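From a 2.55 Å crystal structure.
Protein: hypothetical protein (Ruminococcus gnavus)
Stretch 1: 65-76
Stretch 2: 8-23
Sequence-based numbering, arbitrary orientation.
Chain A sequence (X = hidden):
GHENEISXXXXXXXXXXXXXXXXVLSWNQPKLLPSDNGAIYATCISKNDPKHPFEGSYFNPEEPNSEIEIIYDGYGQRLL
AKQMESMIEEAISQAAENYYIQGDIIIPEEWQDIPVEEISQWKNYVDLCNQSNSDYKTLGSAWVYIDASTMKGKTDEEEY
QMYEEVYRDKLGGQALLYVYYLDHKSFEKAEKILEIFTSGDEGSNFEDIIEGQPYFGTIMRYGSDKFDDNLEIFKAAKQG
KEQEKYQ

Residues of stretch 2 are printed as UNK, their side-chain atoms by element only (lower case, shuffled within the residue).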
# COMPACT_ATOMS: atom_id res chain seq x y z
N ASN A 65 -3.40 -2.23 -33.57
CA ASN A 65 -4.23 -3.28 -32.95
C ASN A 65 -3.42 -4.35 -32.21
O ASN A 65 -3.84 -5.51 -32.12
CB ASN A 65 -5.15 -3.94 -34.00
CG ASN A 65 -6.03 -2.93 -34.72
OD1 ASN A 65 -6.53 -1.99 -34.11
ND2 ASN A 65 -6.23 -3.14 -36.02
N SER A 66 -2.28 -3.94 -31.65
CA SER A 66 -1.36 -4.84 -30.95
C SER A 66 -1.93 -5.22 -29.61
O SER A 66 -2.54 -4.37 -28.94
CB SER A 66 0.01 -4.17 -30.75
OG SER A 66 -0.08 -2.97 -29.98
N GLU A 67 -1.76 -6.48 -29.22
CA GLU A 67 -2.22 -6.94 -27.91
C GLU A 67 -1.18 -6.49 -26.91
O GLU A 67 0.03 -6.64 -27.14
CB GLU A 67 -2.47 -8.44 -27.86
CG GLU A 67 -3.70 -8.85 -28.68
CD GLU A 67 -4.34 -10.16 -28.26
OE1 GLU A 67 -4.30 -10.54 -27.06
OE2 GLU A 67 -4.94 -10.81 -29.15
N ILE A 68 -1.66 -5.90 -25.81
CA ILE A 68 -0.80 -5.35 -24.76
C ILE A 68 0.01 -6.47 -24.10
O ILE A 68 -0.52 -7.57 -23.89
CB ILE A 68 -1.66 -4.56 -23.72
CG1 ILE A 68 -0.80 -3.64 -22.82
CG2 ILE A 68 -2.56 -5.49 -22.92
CD1 ILE A 68 -0.34 -2.37 -23.50
N GLU A 69 1.28 -6.21 -23.81
CA GLU A 69 2.17 -7.17 -23.12
C GLU A 69 2.28 -6.75 -21.64
O GLU A 69 2.24 -5.56 -21.32
CB GLU A 69 3.54 -7.22 -23.79
CG GLU A 69 3.47 -7.78 -25.21
CD GLU A 69 4.79 -7.77 -25.95
OE1 GLU A 69 5.85 -7.57 -25.32
OE2 GLU A 69 4.77 -7.97 -27.19
N ILE A 70 2.42 -7.73 -20.76
CA ILE A 70 2.45 -7.52 -19.32
C ILE A 70 3.86 -7.68 -18.79
O ILE A 70 4.45 -8.75 -18.96
CB ILE A 70 1.52 -8.54 -18.61
CG1 ILE A 70 0.05 -8.36 -19.06
CG2 ILE A 70 1.63 -8.45 -17.08
CD1 ILE A 70 -0.28 -8.87 -20.46
N ILE A 71 4.41 -6.64 -18.18
CA ILE A 71 5.71 -6.74 -17.51
C ILE A 71 5.35 -7.37 -16.15
O ILE A 71 5.80 -8.48 -15.83
CB ILE A 71 6.42 -5.38 -17.39
CG1 ILE A 71 6.70 -4.80 -18.79
CG2 ILE A 71 7.73 -5.55 -16.61
CD1 ILE A 71 7.25 -3.38 -18.78
N TYR A 72 4.50 -6.68 -15.38
CA TYR A 72 3.91 -7.22 -14.14
C TYR A 72 2.63 -6.45 -13.82
O TYR A 72 2.71 -5.25 -13.55
CB TYR A 72 4.89 -7.21 -12.96
CG TYR A 72 4.26 -7.69 -11.68
CD1 TYR A 72 3.64 -8.94 -11.62
CD2 TYR A 72 4.27 -6.91 -10.52
CE1 TYR A 72 3.04 -9.39 -10.45
CE2 TYR A 72 3.67 -7.35 -9.35
CZ TYR A 72 3.05 -8.59 -9.32
OH TYR A 72 2.44 -9.05 -8.18
N ASP A 73 1.47 -7.13 -13.86
CA ASP A 73 0.15 -6.47 -13.68
C ASP A 73 -0.15 -5.85 -12.33
O ASP A 73 -1.06 -5.02 -12.21
CB ASP A 73 -1.02 -7.38 -14.12
CG ASP A 73 -1.19 -8.65 -13.27
OD1 ASP A 73 -0.77 -8.72 -12.09
OD2 ASP A 73 -1.82 -9.58 -13.81
N GLY A 74 0.61 -6.27 -11.32
CA GLY A 74 0.51 -5.74 -9.97
C GLY A 74 -0.67 -6.19 -9.15
O GLY A 74 -0.82 -5.69 -8.04
N TYR A 75 -1.49 -7.13 -9.65
CA TYR A 75 -2.72 -7.50 -8.95
C TYR A 75 -2.50 -8.42 -7.78
O TYR A 75 -3.18 -8.26 -6.77
CB TYR A 75 -3.80 -8.07 -9.90
CG TYR A 75 -5.18 -8.15 -9.25
CD1 TYR A 75 -5.78 -7.00 -8.70
CD2 TYR A 75 -5.88 -9.36 -9.15
CE1 TYR A 75 -7.01 -7.05 -8.08
CE2 TYR A 75 -7.13 -9.41 -8.53
CZ TYR A 75 -7.69 -8.25 -8.00
OH TYR A 75 -8.92 -8.23 -7.39
N GLY A 76 -1.57 -9.37 -7.90
CA GLY A 76 -1.25 -10.27 -6.78
C GLY A 76 -0.74 -9.46 -5.60
O GLY A 76 -1.12 -9.66 -4.44
N UNK A 8 -7.99 1.01 -22.34
CA UNK A 8 -8.96 -0.03 -22.69
C UNK A 8 -8.26 -1.39 -22.83
O UNK A 8 -8.82 -2.41 -22.43
c UNK A 8 -10.82 1.46 -23.67
c UNK A 8 -10.57 -0.89 -24.50
c UNK A 8 -9.81 0.32 -23.95
c UNK A 8 -10.25 2.85 -23.39
N UNK A 9 -7.04 -1.39 -23.38
CA UNK A 9 -6.27 -2.63 -23.52
C UNK A 9 -5.96 -3.24 -22.14
O UNK A 9 -6.16 -4.44 -21.93
c UNK A 9 -4.97 -2.42 -24.32
n UNK A 9 -2.56 -1.65 -28.67
c UNK A 9 -5.14 -2.08 -25.81
c UNK A 9 -3.88 -1.64 -27.97
c UNK A 9 -3.78 -2.04 -26.51
N UNK A 10 -5.53 -2.39 -21.20
CA UNK A 10 -5.19 -2.81 -19.84
C UNK A 10 -6.44 -3.27 -19.09
O UNK A 10 -6.42 -4.32 -18.45
c UNK A 10 -4.47 -1.69 -19.03
c UNK A 10 -3.11 -1.38 -19.67
c UNK A 10 -2.45 -0.13 -19.17
c UNK A 10 -4.24 -2.12 -17.58
N UNK A 11 -7.51 -2.47 -19.16
CA UNK A 11 -8.81 -2.82 -18.54
C UNK A 11 -9.33 -4.18 -19.07
O UNK A 11 -9.77 -5.03 -18.28
c UNK A 11 -10.53 0.75 -18.35
o UNK A 11 -11.41 0.62 -19.23
o UNK A 11 -10.37 1.84 -17.76
c UNK A 11 -9.63 -0.43 -17.95
c UNK A 11 -9.86 -1.71 -18.77
N UNK A 12 -9.24 -4.39 -20.39
CA UNK A 12 -9.69 -5.64 -21.01
C UNK A 12 -8.87 -6.84 -20.54
O UNK A 12 -9.44 -7.89 -20.24
o UNK A 12 -10.49 -4.48 -22.96
c UNK A 12 -9.66 -5.56 -22.55
c UNK A 12 -10.17 -6.86 -23.20
N UNK A 13 -7.56 -6.67 -20.45
CA UNK A 13 -6.68 -7.73 -19.96
C UNK A 13 -7.03 -8.14 -18.51
O UNK A 13 -7.23 -9.32 -18.24
o UNK A 13 -2.10 -10.41 -16.42
c UNK A 13 -4.33 -8.17 -19.13
c UNK A 13 -4.03 -9.50 -19.41
c UNK A 13 -2.85 -9.69 -17.31
c UNK A 13 -3.28 -10.26 -18.51
c UNK A 13 -5.19 -7.36 -20.08
c UNK A 13 -3.90 -7.62 -17.92
c UNK A 13 -3.16 -8.38 -17.02
N UNK A 14 -7.06 -7.16 -17.61
CA UNK A 14 -7.35 -7.40 -16.18
C UNK A 14 -8.68 -8.12 -15.95
O UNK A 14 -8.74 -9.07 -15.15
c UNK A 14 -5.89 -4.11 -14.57
c UNK A 14 -7.27 -6.09 -15.37
c UNK A 14 -5.04 -6.40 -14.29
c UNK A 14 -5.87 -5.50 -15.18
N UNK A 15 -9.72 -7.69 -16.68
CA UNK A 15 -11.04 -8.32 -16.59
C UNK A 15 -10.99 -9.77 -17.09
O UNK A 15 -11.51 -10.66 -16.41
c UNK A 15 -14.60 -7.23 -17.73
o UNK A 15 -14.39 -6.21 -18.38
n UNK A 15 -15.82 -7.58 -17.34
c UNK A 15 -12.11 -7.51 -17.34
c UNK A 15 -13.49 -8.17 -17.35
N UNK A 16 -10.39 -9.99 -18.26
CA UNK A 16 -10.21 -11.34 -18.81
C UNK A 16 -9.36 -12.23 -17.90
O UNK A 16 -9.65 -13.41 -17.76
c UNK A 16 -9.90 -10.77 -22.70
o UNK A 16 -10.64 -10.61 -23.70
c UNK A 16 -9.59 -11.31 -20.21
o UNK A 16 -8.65 -10.88 -22.82
c UNK A 16 -10.54 -10.83 -21.31
N UNK A 17 -8.33 -11.66 -17.26
CA UNK A 17 -7.44 -12.44 -16.40
C UNK A 17 -8.02 -12.77 -15.01
O UNK A 17 -7.72 -13.83 -14.48
c UNK A 17 -6.09 -11.71 -16.23
o UNK A 17 -3.66 -14.50 -15.84
c UNK A 17 -4.95 -12.51 -15.58
c UNK A 17 -4.44 -13.69 -16.40
o UNK A 17 -4.77 -13.83 -17.60
N UNK A 18 -8.85 -11.88 -14.45
CA UNK A 18 -9.33 -12.04 -13.06
C UNK A 18 -10.84 -12.09 -12.76
O UNK A 18 -11.21 -12.25 -11.59
c UNK A 18 -7.12 -11.00 -12.24
c UNK A 18 -6.36 -9.93 -12.69
c UNK A 18 -5.06 -12.22 -11.84
c UNK A 18 -4.96 -10.00 -12.72
c UNK A 18 -4.32 -11.15 -12.29
c UNK A 18 -8.64 -10.95 -12.20
o UNK A 18 -2.96 -11.28 -12.28
c UNK A 18 -6.45 -12.15 -11.81
N UNK A 19 -11.72 -11.94 -13.76
CA UNK A 19 -13.19 -12.06 -13.55
C UNK A 19 -13.97 -10.79 -13.21
O UNK A 19 -15.09 -10.63 -13.68
N UNK A 20 -13.39 -9.92 -12.38
CA UNK A 20 -13.99 -8.63 -12.00
C UNK A 20 -13.72 -7.61 -13.08
O UNK A 20 -12.91 -7.85 -13.97
c UNK A 20 -13.33 -8.06 -10.75
o UNK A 20 -11.82 -9.04 -7.79
c UNK A 20 -12.61 -8.30 -8.40
c UNK A 20 -13.39 -8.92 -9.53
o UNK A 20 -12.77 -7.09 -8.12
N UNK A 21 -14.35 -6.44 -12.97
CA UNK A 21 -14.06 -5.32 -13.88
C UNK A 21 -13.19 -4.30 -13.15
O UNK A 21 -13.25 -4.16 -11.91
c UNK A 21 -17.66 -3.77 -14.39
c UNK A 21 -15.31 -4.71 -14.54
c UNK A 21 -16.47 -4.34 -13.63
o UNK A 21 -18.74 -3.61 -13.78
o UNK A 21 -17.55 -3.47 -15.60
N UNK A 22 -12.35 -3.63 -13.94
CA UNK A 22 -11.34 -2.69 -13.46
C UNK A 22 -11.40 -1.39 -14.25
O UNK A 22 -12.01 -1.33 -15.31
c UNK A 22 -9.90 -6.95 -12.67
c UNK A 22 -10.16 -5.77 -13.36
c UNK A 22 -9.66 -4.54 -12.92
c UNK A 22 -9.09 -6.92 -11.53
c UNK A 22 -9.93 -3.27 -13.67
c UNK A 22 -8.55 -5.71 -11.09
c UNK A 22 -8.83 -4.53 -11.79
N UNK A 23 -10.74 -0.38 -13.71
CA UNK A 23 -10.62 0.94 -14.32
C UNK A 23 -9.16 1.38 -14.18
O UNK A 23 -8.56 1.20 -13.12
c UNK A 23 -12.64 4.29 -13.62
c UNK A 23 -11.58 1.94 -13.64
c UNK A 23 -11.64 3.33 -14.28
o UNK A 23 -12.75 5.43 -14.10
o UNK A 23 -13.30 3.92 -12.63

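Position 8 carries four carbons, forked at the first with one arm two carbons long, and lies beyond reach of stretch 1; this is I8. At position 9 four carbons run in a row to a terminal nitrogen, which approaches the backbone O of S66. The residue is K9, its chi2 to chi4 all t, and the extended chain lets NZ donate a hydrogen bond to S66 O at 2.7 Å, while its CB packs 4.0 Å from CB of I68. Position 10 repeats the four-carbon fork of position 8 and points sideways: I10. Position 11 has three carbons, the third bearing two oxygens, and is out of reach; it is read as E11, since a carboxylate and an amide differ here by element.

Position 12 has one carbon bearing an oxygen and a second carbon, which defines T12; its OG1 donates to I8 O at 2.7 Å, within its own helix. At position 13 a single carbon leads to a six-carbon ring bearing one oxygen; CG1 of I70 lies over one face of the ring, and the oxygen meets OD2 of D73. This is Y13. I70 CG1 is 3.8 Å from the centroid of the Y13 ring, a CH-pi contact, and Y13 OH donates to OD2 of D73 at 2.8 Å. Position 14 has four carbons forked at the second, and a terminal carbon comes near CB of D73, so it is L14; its CB points sideways, yet CD2 comes to 4.1 Å from CB of D73.

Position 15 has three carbons, the third with one oxygen and one nitrogen, and touches nothing on stretch 1: Q15. Positions 16 and 17 each have three carbons ending in two oxygens, giving E16 and E17, neither of which makes a contact with stretch 1.

Position 18 again shows one carbon and a six-carbon ring with an oxygen; the oxygen reaches OD2 of D73 and the ring lies beside Y75. This is Y18, whose OH donates to OD2 of D73 at 2.6 Å; its CE2 lies 3.6 Å from CB of Y75, and the two rings meet obliquely, with planes at 40°. Position 19 has no side-chain atoms. It is G19, and its positive phi ends the helix at a geometry where a CB would be jammed against the preceding carbonyl O.

Position 20 has three carbons and a terminal pair of oxygens, one of them near the hydroxyl of Y75; it is E20, and its OE2 accepts a hydrogen bond from Y75 OH at 3.0 Å. Position 21 has the same atoms but stays out of reach: E21. Position 22, one carbon and a bare six-carbon ring, turns the ring edge toward the face of Y75; it is F22, with CE2 3.6 Å from Y75 CE1. Position 23, three carbons and two oxygens, is E23, also out of reach.

The contact centers on D73, whose OD2 accepts from the hydroxyls of Y13 and Y18, while OD1 accepts from Y75 N at 3.0 Å. One carboxylate thus joins the helix of stretch 2 to the start of another. Y75 packs against Y18 and F22, and K9 secures the other end.

Stretch 2 (8-23) IKIETYLQEEYGEEFE
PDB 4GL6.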